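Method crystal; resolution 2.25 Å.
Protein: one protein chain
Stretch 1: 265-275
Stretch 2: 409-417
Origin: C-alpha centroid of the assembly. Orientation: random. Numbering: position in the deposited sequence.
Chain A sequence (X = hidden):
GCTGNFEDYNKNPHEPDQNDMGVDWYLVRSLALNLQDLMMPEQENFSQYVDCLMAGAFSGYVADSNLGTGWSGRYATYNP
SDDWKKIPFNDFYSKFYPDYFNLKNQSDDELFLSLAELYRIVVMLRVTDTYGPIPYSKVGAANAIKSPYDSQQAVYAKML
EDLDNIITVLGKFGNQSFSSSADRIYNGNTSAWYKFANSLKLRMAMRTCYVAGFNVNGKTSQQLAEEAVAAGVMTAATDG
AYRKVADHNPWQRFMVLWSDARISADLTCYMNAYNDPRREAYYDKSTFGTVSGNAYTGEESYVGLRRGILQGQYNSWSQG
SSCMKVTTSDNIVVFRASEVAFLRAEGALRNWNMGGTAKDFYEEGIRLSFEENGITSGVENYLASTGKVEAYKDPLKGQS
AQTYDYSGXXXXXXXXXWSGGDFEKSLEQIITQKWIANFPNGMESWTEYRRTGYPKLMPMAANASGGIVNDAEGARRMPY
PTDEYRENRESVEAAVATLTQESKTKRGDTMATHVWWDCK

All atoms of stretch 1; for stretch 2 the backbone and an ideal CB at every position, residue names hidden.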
# COMPACT_ATOMS: atom_id res chain seq x y z
N ALA A 265 -12.94 10.71 -2.66
CA ALA A 265 -13.40 11.97 -2.09
C ALA A 265 -12.47 12.38 -0.90
O ALA A 265 -12.21 13.56 -0.70
CB ALA A 265 -14.84 11.83 -1.63
N ASP A 266 -11.93 11.38 -0.15
CA ASP A 266 -11.02 11.60 0.98
C ASP A 266 -9.73 12.32 0.55
O ASP A 266 -9.33 13.28 1.19
CB ASP A 266 -10.66 10.25 1.66
CG ASP A 266 -11.86 9.35 1.90
OD1 ASP A 266 -12.38 8.77 0.91
OD2 ASP A 266 -12.31 9.27 3.04
N LEU A 267 -9.10 11.86 -0.52
CA LEU A 267 -7.85 12.41 -1.03
C LEU A 267 -8.03 13.86 -1.49
O LEU A 267 -7.20 14.69 -1.15
CB LEU A 267 -7.31 11.51 -2.16
CG LEU A 267 -5.84 11.62 -2.56
CD1 LEU A 267 -4.88 11.42 -1.39
CD2 LEU A 267 -5.52 10.61 -3.62
N THR A 268 -9.14 14.20 -2.19
CA THR A 268 -9.36 15.59 -2.59
C THR A 268 -9.77 16.45 -1.36
O THR A 268 -9.42 17.63 -1.33
CB THR A 268 -10.33 15.72 -3.79
OG1 THR A 268 -11.59 15.17 -3.45
CG2 THR A 268 -9.77 15.04 -5.07
N CYS A 269 -10.43 15.88 -0.34
CA CYS A 269 -10.78 16.63 0.88
C CYS A 269 -9.53 17.16 1.60
O CYS A 269 -9.47 18.34 1.93
CB CYS A 269 -11.64 15.79 1.81
SG CYS A 269 -13.38 15.72 1.33
N TYR A 270 -8.53 16.29 1.82
CA TYR A 270 -7.28 16.69 2.48
C TYR A 270 -6.46 17.63 1.62
O TYR A 270 -5.98 18.64 2.10
CB TYR A 270 -6.41 15.45 2.81
CG TYR A 270 -6.85 14.70 4.05
CD1 TYR A 270 -6.45 15.12 5.32
CD2 TYR A 270 -7.62 13.54 3.96
CE1 TYR A 270 -6.84 14.43 6.47
CE2 TYR A 270 -8.00 12.84 5.11
CZ TYR A 270 -7.61 13.29 6.36
OH TYR A 270 -7.94 12.61 7.49
N MSE A 271 -6.32 17.29 0.32
CA MSE A 271 -5.44 18.03 -0.59
C MSE A 271 -6.00 19.37 -0.98
O MSE A 271 -5.22 20.30 -1.12
CB MSE A 271 -5.04 17.16 -1.77
CG MSE A 271 -4.18 15.99 -1.30
SE MSE A 271 -3.67 14.84 -2.75
CE MSE A 271 -2.33 15.95 -3.49
N ASN A 272 -7.34 19.52 -1.03
CA ASN A 272 -7.98 20.83 -1.25
C ASN A 272 -7.81 21.70 -0.01
O ASN A 272 -7.41 22.84 -0.15
CB ASN A 272 -9.48 20.69 -1.61
CG ASN A 272 -9.68 20.28 -3.05
OD1 ASN A 272 -8.82 20.44 -3.89
ND2 ASN A 272 -10.84 19.78 -3.37
N ALA A 273 -8.02 21.14 1.21
CA ALA A 273 -7.87 21.89 2.47
C ALA A 273 -6.46 22.44 2.62
O ALA A 273 -6.28 23.53 3.16
CB ALA A 273 -8.19 20.99 3.64
N TYR A 274 -5.45 21.68 2.15
CA TYR A 274 -4.05 22.10 2.26
C TYR A 274 -3.56 22.88 1.03
O TYR A 274 -2.38 23.22 0.99
CB TYR A 274 -3.14 20.88 2.50
CG TYR A 274 -3.53 20.03 3.70
CD1 TYR A 274 -4.18 20.60 4.80
CD2 TYR A 274 -3.20 18.69 3.76
CE1 TYR A 274 -4.57 19.82 5.88
CE2 TYR A 274 -3.53 17.91 4.86
CZ TYR A 274 -4.24 18.47 5.92
OH TYR A 274 -4.55 17.70 7.01
N ASN A 275 -4.45 23.14 0.02
CA ASN A 275 -4.10 23.81 -1.26
C ASN A 275 -2.84 23.15 -1.81
O ASN A 275 -1.87 23.81 -2.15
CB ASN A 275 -3.91 25.33 -1.09
CG ASN A 275 -5.19 26.04 -0.68
OD1 ASN A 275 -6.19 26.03 -1.41
ND2 ASN A 275 -5.20 26.62 0.52
N UNK A 409 -18.46 13.65 5.96
CA UNK A 409 -17.45 14.49 6.58
C UNK A 409 -16.38 13.68 7.24
O UNK A 409 -16.68 12.66 7.87
CB UNK A 409 -18.09 15.43 7.60
N UNK A 410 -15.12 14.11 7.07
CA UNK A 410 -13.95 13.53 7.74
C UNK A 410 -13.83 14.28 9.07
O UNK A 410 -13.77 15.51 9.08
CB UNK A 410 -12.68 13.65 6.90
N UNK A 411 -13.83 13.57 10.17
CA UNK A 411 -13.74 14.26 11.45
C UNK A 411 -12.28 14.30 11.93
O UNK A 411 -11.79 13.35 12.56
CB UNK A 411 -14.63 13.58 12.49
N UNK A 412 -11.57 15.38 11.57
CA UNK A 412 -10.16 15.57 11.94
C UNK A 412 -9.81 17.04 11.96
O UNK A 412 -10.35 17.80 11.16
CB UNK A 412 -9.24 14.83 10.97
N UNK A 413 -8.83 17.43 12.78
CA UNK A 413 -8.34 18.81 12.83
C UNK A 413 -6.89 18.89 12.37
O UNK A 413 -6.26 19.94 12.51
CB UNK A 413 -8.47 19.38 14.25
N UNK A 414 -6.37 17.77 11.80
CA UNK A 414 -4.98 17.66 11.33
C UNK A 414 -4.73 18.67 10.19
O UNK A 414 -5.55 18.82 9.27
CB UNK A 414 -4.68 16.24 10.86
N UNK A 415 -3.61 19.37 10.28
CA UNK A 415 -3.18 20.29 9.27
C UNK A 415 -1.68 20.04 9.02
O UNK A 415 -1.12 19.07 9.56
CB UNK A 415 -3.46 21.73 9.69
N UNK A 416 -1.05 20.86 8.15
CA UNK A 416 0.33 20.67 7.72
C UNK A 416 1.35 21.20 8.75
O UNK A 416 2.22 20.42 9.16
CB UNK A 416 0.54 21.36 6.37
N UNK A 417 1.28 22.51 9.11
CA UNK A 417 2.24 23.17 10.00
C UNK A 417 2.50 22.31 11.25
O UNK A 417 1.56 21.98 11.99
CB UNK A 417 1.73 24.55 10.40

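Stretch 1 forms a helix over residues 265-273 and ends in a Schellman motif at Asn-275. Stretch 1 offers the other segment Asp-266, Cys-269 and two tyrosines, Tyr-270 and Tyr-274. Most of the second segment is drawn out, with breaks at 413 and 416, and it passes along this side of the helix.

Position 409 points its CA-to-CB bond away from the helix. No atom of stretch 1 lies within 5.5 Å of the ideal CB. The helix sets no demand, and almost any residue would suit. The residue is Ala-409, which makes no contact with stretch 1.

Position 410 points toward the helix. The nearest atom to its ideal CB is Tyr-270 OH, at 4.9 Å. The room lies toward the helix, where the ideal CB is 5.6 Å from Cys-269 CB and 5.9 Å from Asp-266 OD2. A long aliphatic chain such as leucine, isoleucine or methionine would fill the gap. The residue is Ile-410, with chi1 m and chi2 t. Its CD1 reaches 3.9 Å from Cys-269 CB, 3.9 Å from Tyr-270 CE2 and 3.9 Å from Asp-266 CA. Its CG2 lies 3.6 Å from Tyr-270 OH.

Position 411 points away, with nothing of stretch 1 near its CB. A polar residue would be as suitable as any other. Asn-411 is poorly ordered and does not touch the helix.

Position 412 turns back toward the helix on a fully extended backbone. Its ideal CB is 4.3 Å from Tyr-270 OH. A small or branched side chain would fit, and a hydroxyl could also serve the local backbone. The residue is Thr-412, chi1 t. Its CG2 packs 3.6 Å from Tyr-270 OH. Its OG1 accepts a hydrogen bond from the backbone N of position 414 at 3.2 Å, which ties the segment to itself.

Position 413 points away, and stretch 1 places no limit on it. Asn-413 is poorly ordered and makes no contact there.

Position 414 points sideways, with its ideal CB 4.1 Å from Tyr-274 OH and 5.2 Å from Tyr-270 CE1. The backbone carbonyl does the polar work: Tyr-274 OH donates to the O atom of this residue at 2.7 Å. A compact apolar side chain would suit the space beside the two tyrosines. The residue is Val-414, chi1 p. Its CG1 sits at the edge of the Tyr-270 ring, 3.8 Å from CE1, and 3.3 Å from Tyr-274 OH.

Position 415 also points sideways, its ideal CB 4.4 Å from Tyr-274 CE1. Small polar or apolar residues are plausible. In Thr-415, CA lies 3.7 Å from Tyr-274 CE1, while OG1 is 3.9 Å from that same carbon and is hydrogen-bonded elsewhere in the structure.

Position 416 points sideways, its ideal CB 5.0 Å from Tyr-274 CD1. A methyl-bearing side chain could reach the ring; valine, isoleucine or leucine would do. The residue is Val-416, chi1 t. Its CG2 lies over one face of Tyr-274, 3.8 Å from the ring centroid, a CH-pi contact.

Position 417 is out of reach. Nothing of stretch 1 lies within 5.5 Å of its ideal CB, so any side chain would suit. Ala-417 leaves the helix untouched.

Stretch 2 (409-417) AINTNVTVA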
# COMPACT_ATOMS: atom_id res chain seq x y z
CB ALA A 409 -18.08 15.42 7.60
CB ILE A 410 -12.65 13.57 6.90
CG1 ILE A 410 -12.78 12.70 5.62
CG2 ILE A 410 -11.45 13.10 7.76
CD1 ILE A 410 -11.85 13.04 4.52
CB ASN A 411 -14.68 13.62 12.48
CG ASN A 411 -16.13 13.65 12.01
OD1 ASN A 411 -16.71 14.72 11.67
ND2 ASN A 411 -16.74 12.48 11.91
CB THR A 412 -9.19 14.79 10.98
OG1 THR A 412 -7.87 15.00 11.44
CG2 THR A 412 -9.21 15.31 9.53
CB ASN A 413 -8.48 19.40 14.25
CG ASN A 413 -9.68 20.30 14.41
OD1 ASN A 413 -9.86 21.28 13.67
ND2 ASN A 413 -10.52 19.99 15.39
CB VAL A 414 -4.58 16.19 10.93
CG1 VAL A 414 -5.24 15.73 9.63
CG2 VAL A 414 -3.06 16.03 10.85
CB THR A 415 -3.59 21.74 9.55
OG1 THR A 415 -3.29 22.49 8.36
CG2 THR A 415 -2.91 22.33 10.81
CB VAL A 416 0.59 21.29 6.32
CG1 VAL A 416 1.99 20.94 5.83
CG2 VAL A 416 -0.47 20.83 5.32
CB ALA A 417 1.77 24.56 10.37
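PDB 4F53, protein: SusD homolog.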